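PDB 1Y9Z: alkaline serine protease from Pseudoalteromonas sp., which probably cleaves peptide bonds in proteins as a cold-adapted, subtilisin-like serine endopeptidase. Local coordinates for residues 50-63 / 96-108. Numbering follows the deposited sequence.
With PMS (phenylmethanesulfonic acid), chain H.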
ATOM      1  N   ASN A  50     -19.263 -12.287 -12.447  1.00 13.52           N
ATOM      2  CA  ASN A  50     -19.419 -13.653 -11.974  1.00 13.72           C
ATOM      3  C   ASN A  50     -20.700 -13.687 -11.143  1.00 14.30           C
ATOM      4  O   ASN A  50     -20.951 -12.792 -10.335  1.00 14.61           O
ATOM      5  CB  ASN A  50     -18.219 -14.080 -11.129  1.00 14.21           C
ATOM      6  CG  ASN A  50     -18.361 -15.490 -10.596  1.00 12.91           C
ATOM      7  OD1 ASN A  50     -18.804 -15.699  -9.468  1.00 14.31           O
ATOM      8  ND2 ASN A  50     -17.998 -16.470 -11.415  1.00 14.77           N
ATOM      9  N   SER A  51     -21.509 -14.719 -11.351  1.00 15.34           N
ATOM     10  CA  SER A  51     -22.781 -14.859 -10.650  1.00 16.35           C
ATOM     11  C   SER A  51     -22.717 -14.710  -9.130  1.00 16.21           C
ATOM     12  O   SER A  51     -23.694 -14.302  -8.505  1.00 17.28           O
ATOM     13  CB  SER A  51     -23.418 -16.210 -10.995  1.00 16.71           C
ATOM     14  OG  SER A  51     -22.604 -17.289 -10.567  1.00 17.89           O
ATOM     15  N   GLY A  52     -21.574 -15.029  -8.534  1.00 15.26           N
ATOM     16  CA  GLY A  52     -21.464 -14.936  -7.091  1.00 14.97           C
ATOM     17  C   GLY A  52     -20.983 -13.624  -6.501  1.00 13.97           C
ATOM     18  O   GLY A  52     -21.010 -13.457  -5.283  1.00 14.05           O
ATOM     19  N   THR A  53     -20.559 -12.685  -7.341  1.00 14.04           N
ATOM     20  CA  THR A  53     -20.050 -11.414  -6.829  1.00 13.32           C
ATOM     21  C   THR A  53     -20.643 -10.146  -7.441  1.00 13.88           C
ATOM     22  O   THR A  53     -20.031  -9.081  -7.377  1.00 14.57           O
ATOM     23  CB  THR A  53     -18.516 -11.352  -6.974  1.00 13.46           C
ATOM     24  OG1 THR A  53     -18.155 -11.578  -8.343  1.00 13.13           O
ATOM     25  CG2 THR A  53     -17.854 -12.412  -6.103  1.00 13.71           C
ATOM     26  N   GLY A  54     -21.830 -10.255  -8.027  1.00 13.74           N
ATOM     27  CA  GLY A  54     -22.467  -9.088  -8.616  1.00 14.31           C
ATOM     28  C   GLY A  54     -21.695  -8.433  -9.747  1.00 13.20           C
ATOM     29  O   GLY A  54     -21.162  -9.112 -10.623  1.00 13.80           O
ATOM     30  N   ASN A  55     -21.643  -7.104  -9.734  1.00 13.75           N
ATOM     31  CA  ASN A  55     -20.942  -6.359 -10.773  1.00 12.43           C
ATOM     32  C   ASN A  55     -19.504  -6.054 -10.380  1.00 12.23           C
ATOM     33  O   ASN A  55     -19.235  -5.596  -9.267  1.00 11.47           O
ATOM     34  CB  ASN A  55     -21.675  -5.050 -11.081  1.00 14.26           C
ATOM     35  CG  ASN A  55     -23.043  -5.280 -11.692  1.00 15.48           C
ATOM     36  OD1 ASN A  55     -23.191  -6.065 -12.629  1.00 17.56           O
ATOM     37  ND2 ASN A  55     -24.048  -4.588 -11.169  1.00 18.05           N
ATOM     38  N   TRP A  56     -18.580  -6.301 -11.305  1.00 11.10           N
ATOM     39  CA  TRP A  56     -17.168  -6.056 -11.047  1.00 10.84           C
ATOM     40  C   TRP A  56     -16.897  -4.582 -10.774  1.00 11.16           C
ATOM     41  O   TRP A  56     -15.957  -4.241 -10.054  1.00 10.44           O
ATOM     42  CB  TRP A  56     -16.313  -6.521 -12.233  1.00 11.74           C
ATOM     43  CG  TRP A  56     -16.561  -5.783 -13.522  1.00 10.80           C
ATOM     44  CD1 TRP A  56     -17.396  -6.160 -14.541  1.00 11.91           C
ATOM     45  CD2 TRP A  56     -15.966  -4.544 -13.931  1.00 10.54           C
ATOM     46  NE1 TRP A  56     -17.351  -5.234 -15.556  1.00 12.39           N
ATOM     47  CE2 TRP A  56     -16.483  -4.233 -15.209  1.00 11.07           C
ATOM     48  CE3 TRP A  56     -15.044  -3.667 -13.341  1.00 10.69           C
ATOM     49  CZ2 TRP A  56     -16.109  -3.081 -15.908  1.00 11.29           C
ATOM     50  CZ3 TRP A  56     -14.672  -2.519 -14.039  1.00 11.06           C
ATOM     51  CH2 TRP A  56     -15.206  -2.238 -15.310  1.00 11.49           C
ATOM     52  N   TYR A  57     -17.729  -3.715 -11.348  1.00 11.08           N
ATOM     53  CA  TYR A  57     -17.576  -2.269 -11.193  1.00 11.46           C
ATOM     54  C   TYR A  57     -18.277  -1.678  -9.970  1.00 11.33           C
ATOM     55  O   TYR A  57     -18.325  -0.457  -9.803  1.00 11.65           O
ATOM     56  CB  TYR A  57     -18.060  -1.551 -12.460  1.00 11.70           C
ATOM     57  CG  TYR A  57     -19.425  -1.984 -12.956  1.00 13.47           C
ATOM     58  CD1 TYR A  57     -19.566  -3.079 -13.811  1.00 13.31           C
ATOM     59  CD2 TYR A  57     -20.575  -1.291 -12.580  1.00 13.71           C
ATOM     60  CE1 TYR A  57     -20.820  -3.470 -14.284  1.00 15.09           C
ATOM     61  CE2 TYR A  57     -21.832  -1.673 -13.047  1.00 15.07           C
ATOM     62  CZ  TYR A  57     -21.946  -2.761 -13.896  1.00 15.56           C
ATOM     63  OH  TYR A  57     -23.186  -3.134 -14.365  1.00 19.23           O
ATOM     64  N   GLN A  58     -18.821  -2.544  -9.125  1.00 11.19           N
ATOM     65  CA  GLN A  58     -19.503  -2.120  -7.904  1.00 12.49           C
ATOM     66  C   GLN A  58     -19.012  -2.989  -6.754  1.00 11.72           C
ATOM     67  O   GLN A  58     -19.538  -4.073  -6.510  1.00 12.72           O
ATOM     68  CB  GLN A  58     -21.022  -2.259  -8.065  1.00 14.17           C
ATOM     69  CG  GLN A  58     -21.624  -1.233  -9.013  1.00 16.66           C
ATOM     70  CD  GLN A  58     -23.081  -1.500  -9.343  1.00 18.57           C
ATOM     71  OE1 GLN A  58     -23.757  -0.652  -9.929  1.00 23.03           O
ATOM     72  NE2 GLN A  58     -23.569  -2.680  -8.983  1.00 19.23           N
ATOM     73  N   PRO A  59     -17.990  -2.521  -6.023  1.00 11.89           N
ATOM     74  CA  PRO A  59     -17.465  -3.311  -4.905  1.00 12.13           C
ATOM     75  C   PRO A  59     -18.468  -3.620  -3.800  1.00 11.92           C
ATOM     76  O   PRO A  59     -18.396  -4.672  -3.163  1.00 12.42           O
ATOM     77  CB  PRO A  59     -16.299  -2.464  -4.400  1.00 13.73           C
ATOM     78  CG  PRO A  59     -16.717  -1.064  -4.749  1.00 18.58           C
ATOM     79  CD  PRO A  59     -17.278  -1.236  -6.139  1.00 13.15           C
ATOM     80  N   GLY A  60     -19.407  -2.708  -3.583  1.00 11.83           N
ATOM     81  CA  GLY A  60     -20.375  -2.900  -2.521  1.00 11.60           C
ATOM     82  C   GLY A  60     -19.878  -2.130  -1.312  1.00 12.91           C
ATOM     83  O   GLY A  60     -19.048  -1.231  -1.446  1.00 13.50           O
ATOM     84  N   ASN A  61     -20.365  -2.484  -0.129  1.00 11.88           N
ATOM     85  CA  ASN A  61     -19.959  -1.795   1.090  1.00 11.68           C
ATOM     86  C   ASN A  61     -18.820  -2.498   1.817  1.00 12.28           C
ATOM     87  O   ASN A  61     -18.801  -3.724   1.918  1.00 12.80           O
ATOM     88  CB  ASN A  61     -21.151  -1.666   2.044  1.00 13.26           C
ATOM     89  CG  ASN A  61     -22.359  -1.032   1.390  1.00 13.80           C
ATOM     90  OD1 ASN A  61     -22.270   0.049   0.809  1.00 15.59           O
ATOM     91  ND2 ASN A  61     -23.503  -1.703   1.488  1.00 13.72           N
ATOM     92  N   ASN A  62     -17.870  -1.710   2.311  1.00 11.07           N
ATOM     93  CA  ASN A  62     -16.733  -2.235   3.061  1.00 11.67           C
ATOM     94  C   ASN A  62     -16.041  -3.373   2.321  1.00 12.30           C
ATOM     95  O   ASN A  62     -15.745  -4.422   2.895  1.00 13.64           O
ATOM     96  CB  ASN A  62     -17.220  -2.711   4.431  1.00 14.03           C
ATOM     97  CG  ASN A  62     -18.154  -1.709   5.086  1.00 15.68           C
ATOM     98  OD1 ASN A  62     -17.771  -0.572   5.356  1.00 16.42           O
ATOM     99  ND2 ASN A  62     -19.394  -2.124   5.330  1.00 17.82           N
ATOM    100  N   ASN A  63     -15.779  -3.146   1.039  1.00 11.21           N
ATOM    101  CA  ASN A  63     -15.135  -4.135   0.183  1.00  9.79           C
ATOM    102  C   ASN A  63     -14.259  -3.351  -0.792  1.00  9.37           C
ATOM    103  O   ASN A  63     -14.244  -3.624  -1.988  1.00 10.25           O
ATOM    104  CB  ASN A  63     -16.220  -4.922  -0.563  1.00 10.23           C
ATOM    105  CG  ASN A  63     -15.685  -6.153  -1.260  1.00  9.40           C
ATOM    106  OD1 ASN A  63     -14.801  -6.834  -0.747  1.00 10.38           O
ATOM    107  ND2 ASN A  63     -16.242  -6.460  -2.425  1.00 11.11           N
ATOM    108  N   VAL A  96     -11.602  -8.871 -12.366  1.00  9.38           N
ATOM    109  CA  VAL A  96     -12.287 -10.115 -12.041  1.00 10.23           C
ATOM    110  C   VAL A  96     -12.504 -10.014 -10.535  1.00  9.47           C
ATOM    111  O   VAL A  96     -11.551 -10.036  -9.752  1.00 10.73           O
ATOM    112  CB  VAL A  96     -11.449 -11.365 -12.374  1.00  9.15           C
ATOM    113  CG1 VAL A  96     -12.178 -12.618 -11.893  1.00 10.89           C
ATOM    114  CG2 VAL A  96     -11.224 -11.456 -13.880  1.00 10.42           C
ATOM    115  N   LYS A  97     -13.764  -9.866 -10.142  1.00  9.89           N
ATOM    116  CA  LYS A  97     -14.138  -9.716  -8.740  1.00  9.73           C
ATOM    117  C   LYS A  97     -14.419 -11.065  -8.084  1.00  9.22           C
ATOM    118  O   LYS A  97     -15.434 -11.704  -8.368  1.00 11.50           O
ATOM    119  CB  LYS A  97     -15.377  -8.816  -8.650  1.00  9.71           C
ATOM    120  CG  LYS A  97     -15.845  -8.495  -7.243  1.00  9.36           C
ATOM    121  CD  LYS A  97     -17.117  -7.661  -7.303  1.00 10.83           C
ATOM    122  CE  LYS A  97     -17.719  -7.423  -5.935  1.00 11.33           C
ATOM    123  NZ  LYS A  97     -19.044  -6.746  -6.057  1.00 13.16           N
ATOM    124  N   VAL A  98     -13.518 -11.491  -7.203  1.00 10.11           N
ATOM    125  CA  VAL A  98     -13.677 -12.768  -6.513  1.00 10.52           C
ATOM    126  C   VAL A  98     -14.123 -12.603  -5.062  1.00 10.64           C
ATOM    127  O   VAL A  98     -14.540 -13.570  -4.425  1.00 11.80           O
ATOM    128  CB  VAL A  98     -12.362 -13.592  -6.537  1.00 10.10           C
ATOM    129  CG1 VAL A  98     -11.982 -13.920  -7.974  1.00 11.70           C
ATOM    130  CG2 VAL A  98     -11.244 -12.818  -5.847  1.00 10.97           C
ATOM    131  N   PHE A  99     -14.041 -11.380  -4.542  1.00  9.26           N
ATOM    132  CA  PHE A  99     -14.434 -11.113  -3.161  1.00 10.38           C
ATOM    133  C   PHE A  99     -15.641 -10.205  -2.995  1.00 11.46           C
ATOM    134  O   PHE A  99     -15.780  -9.198  -3.694  1.00 11.78           O
ATOM    135  CB  PHE A  99     -13.293 -10.458  -2.375  1.00 10.88           C
ATOM    136  CG  PHE A  99     -12.069 -11.308  -2.227  1.00 12.90           C
ATOM    137  CD1 PHE A  99     -10.893 -10.965  -2.882  1.00 14.64           C
ATOM    138  CD2 PHE A  99     -12.078 -12.433  -1.411  1.00 15.33           C
ATOM    139  CE1 PHE A  99      -9.738 -11.729  -2.724  1.00 15.35           C
ATOM    140  CE2 PHE A  99     -10.930 -13.204  -1.247  1.00 15.43           C
ATOM    141  CZ  PHE A  99      -9.758 -12.850  -1.906  1.00 16.20           C
ATOM    142  N   ASN A 100     -16.507 -10.574  -2.056  1.00 12.24           N
ATOM    143  CA  ASN A 100     -17.661  -9.763  -1.697  1.00 12.88           C
ATOM    144  C   ASN A 100     -17.280  -9.266  -0.308  1.00 13.30           C
ATOM    145  O   ASN A 100     -16.259  -9.681   0.243  1.00 13.30           O
ATOM    146  CB  ASN A 100     -18.943 -10.592  -1.593  1.00 13.45           C
ATOM    147  CG  ASN A 100     -19.459 -11.050  -2.940  1.00 14.49           C
ATOM    148  OD1 ASN A 100     -19.530 -10.270  -3.890  1.00 15.50           O
ATOM    149  ND2 ASN A 100     -19.842 -12.319  -3.023  1.00 14.56           N
ATOM    150  N   GLU A 101     -18.093  -8.384   0.258  1.00 13.25           N
ATOM    151  CA  GLU A 101     -17.822  -7.861   1.589  1.00 15.54           C
ATOM    152  C   GLU A 101     -17.632  -9.004   2.588  1.00 16.62           C
ATOM    153  O   GLU A 101     -16.763  -8.943   3.455  1.00 18.51           O
ATOM    154  CB  GLU A 101     -18.982  -6.969   2.034  1.00 15.65           C
ATOM    155  CG  GLU A 101     -18.826  -6.378   3.424  1.00 17.07           C
ATOM    156  CD  GLU A 101     -20.029  -5.553   3.841  1.00 18.01           C
ATOM    157  OE1 GLU A 101     -19.972  -4.926   4.919  1.00 19.64           O
ATOM    158  OE2 GLU A 101     -21.032  -5.533   3.095  1.00 18.17           O
ATOM    159  N   ALA A 102     -18.444 -10.049   2.448  1.00 18.32           N
ATOM    160  CA  ALA A 102     -18.389 -11.204   3.339  1.00 19.37           C
ATOM    161  C   ALA A 102     -17.168 -12.102   3.143  1.00 19.45           C
ATOM    162  O   ALA A 102     -16.814 -12.875   4.036  1.00 21.07           O
ATOM    163  CB  ALA A 102     -19.663 -12.027   3.190  1.00 19.63           C
ATOM    164  N   GLY A 103     -16.529 -12.004   1.979  1.00 18.42           N
ATOM    165  CA  GLY A 103     -15.361 -12.825   1.700  1.00 17.22           C
ATOM    166  C   GLY A 103     -15.394 -13.395   0.294  1.00 16.00           C
ATOM    167  O   GLY A 103     -16.086 -12.867  -0.572  1.00 15.89           O
ATOM    168  N   TRP A 104     -14.650 -14.473   0.057  1.00 15.01           N
ATOM    169  CA  TRP A 104     -14.626 -15.088  -1.267  1.00 15.75           C
ATOM    170  C   TRP A 104     -16.035 -15.505  -1.678  1.00 16.08           C
ATOM    171  O   TRP A 104     -16.694 -16.280  -0.982  1.00 17.36           O
ATOM    172  CB  TRP A 104     -13.694 -16.305  -1.276  1.00 15.37           C
ATOM    173  CG  TRP A 104     -13.584 -16.984  -2.617  1.00 15.01           C
ATOM    174  CD1 TRP A 104     -14.474 -17.864  -3.170  1.00 15.70           C
ATOM    175  CD2 TRP A 104     -12.528 -16.830  -3.575  1.00 14.71           C
ATOM    176  NE1 TRP A 104     -14.036 -18.266  -4.410  1.00 15.85           N
ATOM    177  CE2 TRP A 104     -12.845 -17.648  -4.684  1.00 15.58           C
ATOM    178  CE3 TRP A 104     -11.343 -16.079  -3.605  1.00 14.16           C
ATOM    179  CZ2 TRP A 104     -12.021 -17.738  -5.811  1.00 15.11           C
ATOM    180  CZ3 TRP A 104     -10.522 -16.169  -4.729  1.00 14.11           C
ATOM    181  CH2 TRP A 104     -10.867 -16.993  -5.815  1.00 15.01           C
ATOM    182  N   GLY A 105     -16.492 -14.983  -2.812  1.00 15.37           N
ATOM    183  CA  GLY A 105     -17.823 -15.304  -3.295  1.00 14.49           C
ATOM    184  C   GLY A 105     -17.852 -15.788  -4.732  1.00 14.48           C
ATOM    185  O   GLY A 105     -18.920 -16.070  -5.272  1.00 15.07           O
ATOM    186  N   TYR A 106     -16.680 -15.883  -5.353  1.00 13.61           N
ATOM    187  CA  TYR A 106     -16.577 -16.338  -6.736  1.00 13.35           C
ATOM    188  C   TYR A 106     -17.244 -17.707  -6.859  1.00 13.62           C
ATOM    189  O   TYR A 106     -17.078 -18.561  -5.989  1.00 14.93           O
ATOM    190  CB  TYR A 106     -15.103 -16.431  -7.139  1.00 13.33           C
ATOM    191  CG  TYR A 106     -14.836 -16.218  -8.612  1.00 12.17           C
ATOM    192  CD1 TYR A 106     -15.216 -15.035  -9.245  1.00 12.26           C
ATOM    193  CD2 TYR A 106     -14.161 -17.180  -9.363  1.00 12.73           C
ATOM    194  CE1 TYR A 106     -14.926 -14.810 -10.590  1.00 12.82           C
ATOM    195  CE2 TYR A 106     -13.865 -16.967 -10.710  1.00 12.07           C
ATOM    196  CZ  TYR A 106     -14.251 -15.780 -11.316  1.00 12.56           C
ATOM    197  OH  TYR A 106     -13.961 -15.568 -12.644  1.00 13.01           O
ATOM    198  N   SER A 107     -17.996 -17.912  -7.936  1.00 14.30           N
ATOM    199  CA  SER A 107     -18.693 -19.180  -8.145  1.00 14.62           C
ATOM    200  C   SER A 107     -17.738 -20.322  -8.450  1.00 15.26           C
ATOM    201  O   SER A 107     -18.120 -21.491  -8.394  1.00 16.53           O
ATOM    202  CB  SER A 107     -19.697 -19.056  -9.292  1.00 15.96           C
ATOM    203  OG  SER A 107     -19.037 -18.939 -10.541  1.00 17.70           O
ATOM    204  N   SER A 108     -16.494 -19.989  -8.777  1.00 13.80           N
ATOM    205  CA  SER A 108     -15.513 -21.011  -9.096  1.00 14.42           C
ATOM    206  C   SER A 108     -14.175 -20.774  -8.399  1.00 13.20           C
ATOM    207  O   SER A 108     -14.082 -20.003  -7.447  1.00 14.24           O
ATOM    208  CB  SER A 108     -15.317 -21.092 -10.613  1.00 13.83           C
ATOM    209  OG  SER A 108     -14.669 -22.300 -10.976  1.00 18.84           O
TER
HETATM  210  C   PMS H 601      -4.231  -9.542   2.002  1.00 26.89           C
HETATM  211  S   PMS H 601      -2.797  -9.372   0.913  1.00 23.22           S
HETATM  212  C1  PMS H 601      -5.297 -10.538   1.479  1.00 29.13           C
HETATM  213  C2  PMS H 601      -5.191 -11.919   1.880  1.00 30.04           C
HETATM  214  C3  PMS H 601      -6.154 -12.872   1.421  1.00 30.45           C
HETATM  215  C4  PMS H 601      -7.215 -12.395   0.556  1.00 31.23           C
HETATM  216  C5  PMS H 601      -7.325 -11.040   0.159  1.00 29.68           C
HETATM  217  C6  PMS H 601      -6.386 -10.053   0.592  1.00 30.20           C
HETATM  218  O2S PMS H 601      -2.528 -10.683   0.332  1.00 25.77           O
HETATM  219  O1S PMS H 601      -1.656  -8.921   1.674  1.00 25.19           O
HETATM  220  O   HOH W   1     -21.383  -5.126   0.235  1.00 17.37           O
HETATM  221  O   HOH W   2     -23.626  -4.327   2.828  1.00 18.21           O
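Lys97 reaches out from the strand 92-100 into the loop 50-63, and backbone carbonyls take up its ammonium group. CG lies anti to the backbone N (chi1 -177°) and the chain stays extended beyond it, which carries NZ past Thr53 to bond Thr53 O at 2.9 Å and Gln58 O at 2.8 Å, with a weak bond to Asn55 O. A long cationic residue suits this place, since one group ties two carbonyls of an irregular loop firmly and a third weakly. Thr53 returns the bond: its OG1 donates to Lys97 O (2.7 Å), while CG2 packs against the backbone of Gly105.

Three asparagine amides donate to oxygens, and Asn50 also accepts. Asn100 ND2 gives Gly52 O a nearly straight bond (172°) in its own amide plane; Gly52 suits its place because a CB would run into Gly105 O. Asn63 ND2 divides its hydrogens between Pro59 O and Phe99 O, the latter met from above the carbonyl plane. Asn50 OD1 takes Gly52 N, forming an Asx turn, and Ser107 N (2.8 Å) from opposite faces of its plane, and ND2 donates to Ser107 OG. The same amide stacks on the Tyr106 ring, planes 23° apart; Val98 CG1 lies over the other face. Were Asn50 replaced by an alanine, Gly52 N and Ser107 N would probably lose their shared acceptor, Ser107 OG its donor, and the Tyr106 ring its stacked amide.

Glu101 OE1 receives Asn62 ND2 (2.9 Å) from above the carboxylate plane, and OE2 accepts from two waters, one accepting from Asn61 N and the other from Asn61 ND2.

The type I turn Asn100-Gly103 joins antiparallel strands 99-100 and 103-104, a hairpin at the carboxyl end of a parallel strand in the subtilisin-like alpha/beta domain, where Phe99 forms part of the pocket holding phenylmethanesulfonic acid.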